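Local atomic coordinates of tryptophanyl-tRNA synthetase (Cryptosporidium parvum Iowa II, PDB entry 3HV0), a protein that probably catalyses the ATP-dependent attachment of L-tryptophan to its tRNA, releasing AMP and diphosphate, as a class I aminoacyl-tRNA synthetase. Residues L74-T79 / I220-P225; T99-Q103 / G146-T152. All coordinates share one frame; numbering follows the deposited sequence.

How the contacts relate
The chain is one piece of a longer protein and holds its class I synthetase part, where both contacts lie. Of the elements involved, strand 76-81 comes first and helix 93-106 follows, then strand 110-114, helix 128-143 and the loop that enters strand 152-156. Contact 2 joins the helix to that loop, closing a loop of 42 residues. Contact 1 closes only later, when strand 222-227 pairs beside strand 76-81, so the span of contact 2 falls wholly within the 140 residues it encloses. The two touch through Leu77 and Pro225, which pack on Thr99, Leu102 and Gln103: the helix rests on the central strands and also holds the loop entering an outer one.

Contact 1. Residues L74-T79 / I220-P225; sequences LFYLYT and IHCLVP. With TRP (tryptophan), chain C.
Tyr76 and Leu223 meet first through their backbones: Leu223 N donates to Tyr76 O at 2.8 Å, and Leu223 O accepts from Tyr78 N at 2.9 Å, the staggered ladder of parallel strands. With CG between its own backbone N and carbonyl carbon (chi1 77°), the Tyr76 ring lays one face on Cys222: CB makes a CH-pi contact 3.9 Å from the ring centroid, and SG a sulfur-aromatic one at 4.2 Å. A small, polarisable cysteine fits under such a ring. Tyr76 OH is hydrogen-bonded to Pro204 O. On the opposite face of the sheet, Leu223 lies alongside Leu77, CD2 to CD2 4.1 Å.

Tyr78 runs beside Val224 into the substrate pocket. Tyrosine offers the bound tryptophan both a flat face, with CZ2 over it toward the rim, and a hydroxyl: NE1 donates to Tyr78 OH at 3.1 Å, which is also hydrogen-bonded to Gln201 O and Gln113 OE1. Farther along, Thr79 OG1 donates to Pro225 O at 2.9 Å, linking the strands beside the ligand.

The pair is central in the sheet, between strands 250-254 and 110-114. Helix 62-70 packs on Phe75, His221 and Leu223, helix 93-106 on Leu77, Thr79 and Pro225.

Contact 2. Residues T99-Q103 / G146-T152; sequences TKYLQ and GFDPELT
Gln103 leaves its helix with CG opposite the backbone N, chi1 -171°, and stays extended beyond, which carries its amide across to Asp148 and Thr152. Lys100, one helical turn earlier, instead bends at chi2 (-103°) and again at chi4, curling its ammonium group round to Gly146.

The Gln103 amide spends both ends on the loop and the first residue of the strand after it. NE2 donates to Thr152 OG1 at 2.9 Å, a nearly straight bond in the amide plane, while OE1 receives a weak bond from Asp148 N at 3.4 Å. Thr152 OG1 passes the chain on by donating to Asp148 O at 2.7 Å. That carbonyl also takes Leu151 N, from the opposite face. Glutamine suits this spot because one flat group both gives and takes.

The Phe147 ring lies between the Gln103 and Lys100 side chains, its plane 80° from that of the amide; Gln103 OE1 meets the ring edge 3.6 Å from CD2, and CE2 comes within 3.7 Å of Lys100 CB. Lys100 NZ donates to Gly146 O at 2.8 Å from above the carbonyl plane and makes a salt bridge with Asp104. Gly146 has positive phi just after a helix, a conformation glycine adopts easily.

Asp148 OD1 accepts from Glu150 N at 2.9 Å, an Asx turn before strand 152-156. Contact 2 thus ties the helix of one beta-alpha-beta crossover, 76-81 to 110-114, to the loop feeding the next parallel strand, an arrangement of the Rossmann-like fold of class I synthetases.

Contact 1. Residues L74-T79 / I220-P225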
loop_
_atom_site.group_PDB
_atom_site.type_symbol
_atom_site.label_atom_id
_atom_site.label_comp_id
_atom_site.label_asym_id
_atom_site.label_seq_id
_atom_site.Cartn_x
_atom_site.Cartn_y
_atom_site.Cartn_z
ATOM N N LEU A 74 27.880 3.955 12.435
ATOM C CA LEU A 74 26.598 4.586 12.755
ATOM C C LEU A 74 25.457 3.609 12.529
ATOM O O LEU A 74 25.607 2.610 11.824
ATOM C CB LEU A 74 26.383 5.856 11.915
ATOM C CG LEU A 74 26.833 7.187 12.557
ATOM C CD1 LEU A 74 28.276 7.140 13.134
ATOM C CD2 LEU A 74 26.690 8.338 11.541
ATOM N N PHE A 75 24.325 3.920 13.153
ATOM C CA PHE A 75 23.077 3.192 12.992
ATOM C C PHE A 75 21.957 4.235 13.074
ATOM O O PHE A 75 22.243 5.429 13.124
ATOM C CB PHE A 75 22.935 2.120 14.082
ATOM C CG PHE A 75 22.842 2.670 15.484
ATOM C CD1 PHE A 75 21.613 2.820 16.104
ATOM C CD2 PHE A 75 23.986 3.012 16.181
ATOM C CE1 PHE A 75 21.518 3.314 17.389
ATOM C CE2 PHE A 75 23.913 3.508 17.467
ATOM C CZ PHE A 75 22.675 3.671 18.067
ATOM N N TYR A 76 20.705 3.795 13.078
ATOM C CA TYR A 76 19.573 4.727 13.219
ATOM C C TYR A 76 18.472 4.227 14.123
ATOM O O TYR A 76 18.354 3.026 14.371
ATOM C CB TYR A 76 18.993 5.135 11.858
ATOM C CG TYR A 76 18.108 4.140 11.123
ATOM C CD1 TYR A 76 18.667 3.116 10.377
ATOM C CD2 TYR A 76 16.723 4.286 11.091
ATOM C CE1 TYR A 76 17.887 2.228 9.656
ATOM C CE2 TYR A 76 15.919 3.388 10.377
ATOM C CZ TYR A 76 16.510 2.365 9.642
ATOM O OH TYR A 76 15.747 1.455 8.906
ATOM N N LEU A 77 17.681 5.179 14.621
ATOM C CA LEU A 77 16.558 4.880 15.503
ATOM C C LEU A 77 15.270 4.933 14.695
ATOM O O LEU A 77 15.167 5.685 13.774
ATOM C CB LEU A 77 16.508 5.874 16.665
ATOM C CG LEU A 77 17.759 5.951 17.558
ATOM C CD1 LEU A 77 17.964 7.313 18.213
ATOM C CD2 LEU A 77 17.731 4.849 18.610
ATOM N N TYR A 78 14.302 4.105 15.035
ATOM C CA TYR A 78 12.968 4.172 14.444
ATOM C C TYR A 78 11.932 3.959 15.544
ATOM O O TYR A 78 11.937 2.950 16.254
ATOM C CB TYR A 78 12.808 3.138 13.333
ATOM C CG TYR A 78 11.385 2.734 12.950
ATOM C CD1 TYR A 78 10.379 3.670 12.787
ATOM C CD2 TYR A 78 11.080 1.411 12.690
ATOM C CE1 TYR A 78 9.109 3.290 12.408
ATOM C CE2 TYR A 78 9.808 1.020 12.313
ATOM C CZ TYR A 78 8.821 1.964 12.171
ATOM O OH TYR A 78 7.536 1.550 11.807
ATOM N N THR A 79 11.067 4.948 15.704
ATOM C CA THR A 79 9.946 4.824 16.606
ATOM C C THR A 79 8.707 5.389 15.928
ATOM O O THR A 79 8.809 5.913 14.850
ATOM C CB THR A 79 10.240 5.480 17.932
ATOM O OG1 THR A 79 9.452 4.836 18.929
ATOM C CG2 THR A 79 9.910 6.944 17.917
ATOM N N ILE A 220 22.903 -0.616 7.225
ATOM C CA ILE A 220 22.807 0.295 8.360
ATOM C C ILE A 220 21.815 -0.280 9.352
ATOM O O ILE A 220 20.634 -0.424 9.043
ATOM C CB ILE A 220 22.311 1.678 7.906
ATOM C CG1 ILE A 220 23.337 2.286 6.950
ATOM C CG2 ILE A 220 22.034 2.587 9.106
ATOM C CD1 ILE A 220 23.869 3.629 7.374
ATOM N N HIS A 221 22.300 -0.628 10.533
ATOM C CA HIS A 221 21.473 -1.263 11.532
ATOM C C HIS A 221 20.432 -0.287 12.036
ATOM O O HIS A 221 20.666 0.915 12.105
ATOM C CB HIS A 221 22.305 -1.785 12.702
ATOM C CG HIS A 221 23.039 -3.065 12.414
ATOM N ND1 HIS A 221 24.350 -3.099 11.974
ATOM C CD2 HIS A 221 22.652 -4.359 12.537
ATOM C CE1 HIS A 221 24.728 -4.356 11.818
ATOM N NE2 HIS A 221 23.716 -5.140 12.149
ATOM N N CYS A 222 19.268 -0.823 12.378
ATOM C CA CYS A 222 18.184 -0.018 12.898
ATOM C C CYS A 222 17.885 -0.462 14.311
ATOM O O CYS A 222 17.884 -1.658 14.583
ATOM C CB CYS A 222 16.939 -0.204 12.050
ATOM S SG CYS A 222 15.438 0.421 12.862
ATOM N N LEU A 223 17.643 0.496 15.201
ATOM C CA LEU A 223 17.221 0.202 16.574
ATOM C C LEU A 223 15.870 0.795 16.796
ATOM O O LEU A 223 15.672 1.975 16.535
ATOM C CB LEU A 223 18.179 0.791 17.619
ATOM C CG LEU A 223 17.744 0.585 19.076
ATOM C CD1 LEU A 223 17.586 -0.875 19.393
ATOM C CD2 LEU A 223 18.708 1.186 20.066
ATOM N N VAL A 224 14.958 -0.013 17.328
ATOM C CA VAL A 224 13.540 0.340 17.431
ATOM C C VAL A 224 13.073 0.304 18.878
ATOM O O VAL A 224 12.832 -0.782 19.434
ATOM C CB VAL A 224 12.719 -0.641 16.630
ATOM C CG1 VAL A 224 11.187 -0.227 16.620
ATOM C CG2 VAL A 224 13.309 -0.780 15.228
ATOM N N PRO A 225 12.972 1.489 19.512
ATOM C CA PRO A 225 12.296 1.668 20.809
ATOM C C PRO A 225 10.790 1.533 20.686
ATOM O O PRO A 225 10.184 2.165 19.831
ATOM C CB PRO A 225 12.646 3.103 21.189
ATOM C CG PRO A 225 13.934 3.371 20.516
ATOM C CD PRO A 225 13.835 2.642 19.200
HETATM N N TRP C . 1.168 1.464 15.545
HETATM C CA TRP C . 1.899 2.146 16.654
HETATM C C TRP C . 0.913 2.613 17.714
HETATM O O TRP C . -0.291 2.753 17.429
HETATM C CB TRP C . 2.756 3.325 16.151
HETATM C CG TRP C . 4.109 2.914 15.622
HETATM C CD1 TRP C . 4.497 2.848 14.305
HETATM C CD2 TRP C . 5.261 2.530 16.389
HETATM N NE1 TRP C . 5.804 2.451 14.215
HETATM C CE2 TRP C . 6.293 2.235 15.476
HETATM C CE3 TRP C . 5.518 2.409 17.752
HETATM C CZ2 TRP C . 7.560 1.827 15.885
HETATM C CZ3 TRP C . 6.776 1.999 18.155
HETATM C CH2 TRP C . 7.781 1.701 17.219
HETATM O OXT TRP C . 1.326 2.840 18.866
HETATM O O HOH W 1 24.491 0.133 11.178
#

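Contact 2. Residues T99-Q103 / G146-T152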
loop_
_atom_site.group_PDB
_atom_site.type_symbol
_atom_site.label_atom_id
_atom_site.label_comp_id
_atom_site.label_asym_id
_atom_site.label_seq_id
_atom_site.Cartn_x
_atom_site.Cartn_y
_atom_site.Cartn_z
ATOM N N THR A 99 13.823 7.918 23.422
ATOM C CA THR A 99 14.488 8.072 22.138
ATOM C C THR A 99 15.312 9.362 21.997
ATOM O O THR A 99 16.357 9.375 21.350
ATOM C CB THR A 99 13.459 8.101 21.030
ATOM O OG1 THR A 99 12.633 6.922 21.112
ATOM C CG2 THR A 99 14.179 8.205 19.669
ATOM N N LYS A 100 14.819 10.462 22.554
ATOM C CA LYS A 100 15.570 11.718 22.535
ATOM C C LYS A 100 16.880 11.486 23.284
ATOM O O LYS A 100 17.943 11.855 22.812
ATOM C CB LYS A 100 14.759 12.846 23.200
ATOM C CG LYS A 100 15.224 14.270 22.884
ATOM C CD LYS A 100 15.999 14.875 24.037
ATOM C CE LYS A 100 16.573 16.287 23.714
ATOM N NZ LYS A 100 17.430 16.299 22.483
ATOM N N TYR A 101 16.784 10.837 24.436
ATOM C CA TYR A 101 17.961 10.525 25.228
ATOM C C TYR A 101 18.926 9.659 24.397
ATOM O O TYR A 101 20.146 9.889 24.399
ATOM C CB TYR A 101 17.587 9.816 26.536
ATOM C CG TYR A 101 18.708 8.984 27.068
ATOM C CD1 TYR A 101 19.773 9.574 27.751
ATOM C CD2 TYR A 101 18.739 7.604 26.855
ATOM C CE1 TYR A 101 20.830 8.812 28.232
ATOM C CE2 TYR A 101 19.795 6.831 27.326
ATOM C CZ TYR A 101 20.840 7.447 28.009
ATOM O OH TYR A 101 21.872 6.684 28.494
ATOM N N LEU A 102 18.374 8.674 23.681
ATOM C CA LEU A 102 19.211 7.826 22.844
ATOM C C LEU A 102 19.826 8.613 21.675
ATOM O O LEU A 102 20.932 8.323 21.238
ATOM C CB LEU A 102 18.417 6.649 22.308
ATOM C CG LEU A 102 17.944 5.587 23.300
ATOM C CD1 LEU A 102 16.913 4.693 22.594
ATOM C CD2 LEU A 102 19.100 4.788 23.854
ATOM N N GLN A 103 19.095 9.593 21.164
ATOM C CA GLN A 103 19.585 10.412 20.078
ATOM C C GLN A 103 20.682 11.331 20.586
ATOM O O GLN A 103 21.652 11.555 19.905
ATOM C CB GLN A 103 18.457 11.228 19.441
ATOM C CG GLN A 103 18.867 11.944 18.144
ATOM C CD GLN A 103 17.778 12.850 17.589
ATOM O OE1 GLN A 103 17.250 13.711 18.293
ATOM N NE2 GLN A 103 17.453 12.673 16.318
ATOM N N GLY A 146 12.050 18.026 21.969
ATOM C CA GLY A 146 13.395 18.565 21.775
ATOM C C GLY A 146 14.315 17.767 20.871
ATOM O O GLY A 146 15.533 17.805 21.039
ATOM N N PHE A 147 13.746 17.060 19.896
ATOM C CA PHE A 147 14.545 16.344 18.908
ATOM C C PHE A 147 15.285 17.335 18.022
ATOM O O PHE A 147 14.811 18.447 17.804
ATOM C CB PHE A 147 13.678 15.465 18.025
ATOM C CG PHE A 147 13.019 14.335 18.751
ATOM C CD1 PHE A 147 11.643 14.334 18.963
ATOM C CD2 PHE A 147 13.759 13.261 19.205
ATOM C CE1 PHE A 147 11.023 13.283 19.637
ATOM C CE2 PHE A 147 13.150 12.209 19.879
ATOM C CZ PHE A 147 11.763 12.225 20.089
ATOM N N ASP A 148 16.440 16.912 17.509
ATOM C CA ASP A 148 17.252 17.740 16.608
ATOM C C ASP A 148 16.741 17.526 15.187
ATOM O O ASP A 148 16.719 16.394 14.726
ATOM C CB ASP A 148 18.730 17.339 16.727
ATOM C CG ASP A 148 19.672 18.268 15.978
ATOM O OD1 ASP A 148 19.236 19.016 15.063
ATOM O OD2 ASP A 148 20.883 18.240 16.309
ATOM N N PRO A 149 16.335 18.611 14.493
ATOM C CA PRO A 149 15.847 18.500 13.115
ATOM C C PRO A 149 16.915 18.085 12.107
ATOM O O PRO A 149 16.584 17.501 11.076
ATOM C CB PRO A 149 15.333 19.909 12.806
ATOM C CG PRO A 149 16.044 20.770 13.708
ATOM C CD PRO A 149 16.233 20.000 14.970
ATOM N N GLU A 150 18.177 18.371 12.406
ATOM C CA GLU A 150 19.280 17.913 11.566
ATOM C C GLU A 150 19.502 16.399 11.673
ATOM O O GLU A 150 20.176 15.816 10.824
ATOM C CB GLU A 150 20.566 18.669 11.906
ATOM C CG GLU A 150 20.570 20.111 11.377
ATOM C CD GLU A 150 21.534 21.025 12.135
ATOM O OE1 GLU A 150 21.596 20.925 13.385
ATOM O OE2 GLU A 150 22.226 21.853 11.488
ATOM N N LEU A 151 18.931 15.767 12.699
ATOM C CA LEU A 151 19.059 14.323 12.887
ATOM C C LEU A 151 17.742 13.577 12.852
ATOM O O LEU A 151 17.734 12.355 13.018
ATOM C CB LEU A 151 19.767 14.021 14.217
ATOM C CG LEU A 151 21.294 14.140 14.209
ATOM C CD1 LEU A 151 21.813 13.846 15.604
ATOM C CD2 LEU A 151 21.931 13.202 13.158
ATOM N N THR A 152 16.628 14.273 12.626
ATOM C CA THR A 152 15.319 13.638 12.752
ATOM C C THR A 152 14.469 13.823 11.517
ATOM O O THR A 152 14.326 14.950 11.038
ATOM C CB THR A 152 14.521 14.223 13.937
ATOM O OG1 THR A 152 15.313 14.163 15.119
ATOM C CG2 THR A 152 13.208 13.454 14.154
#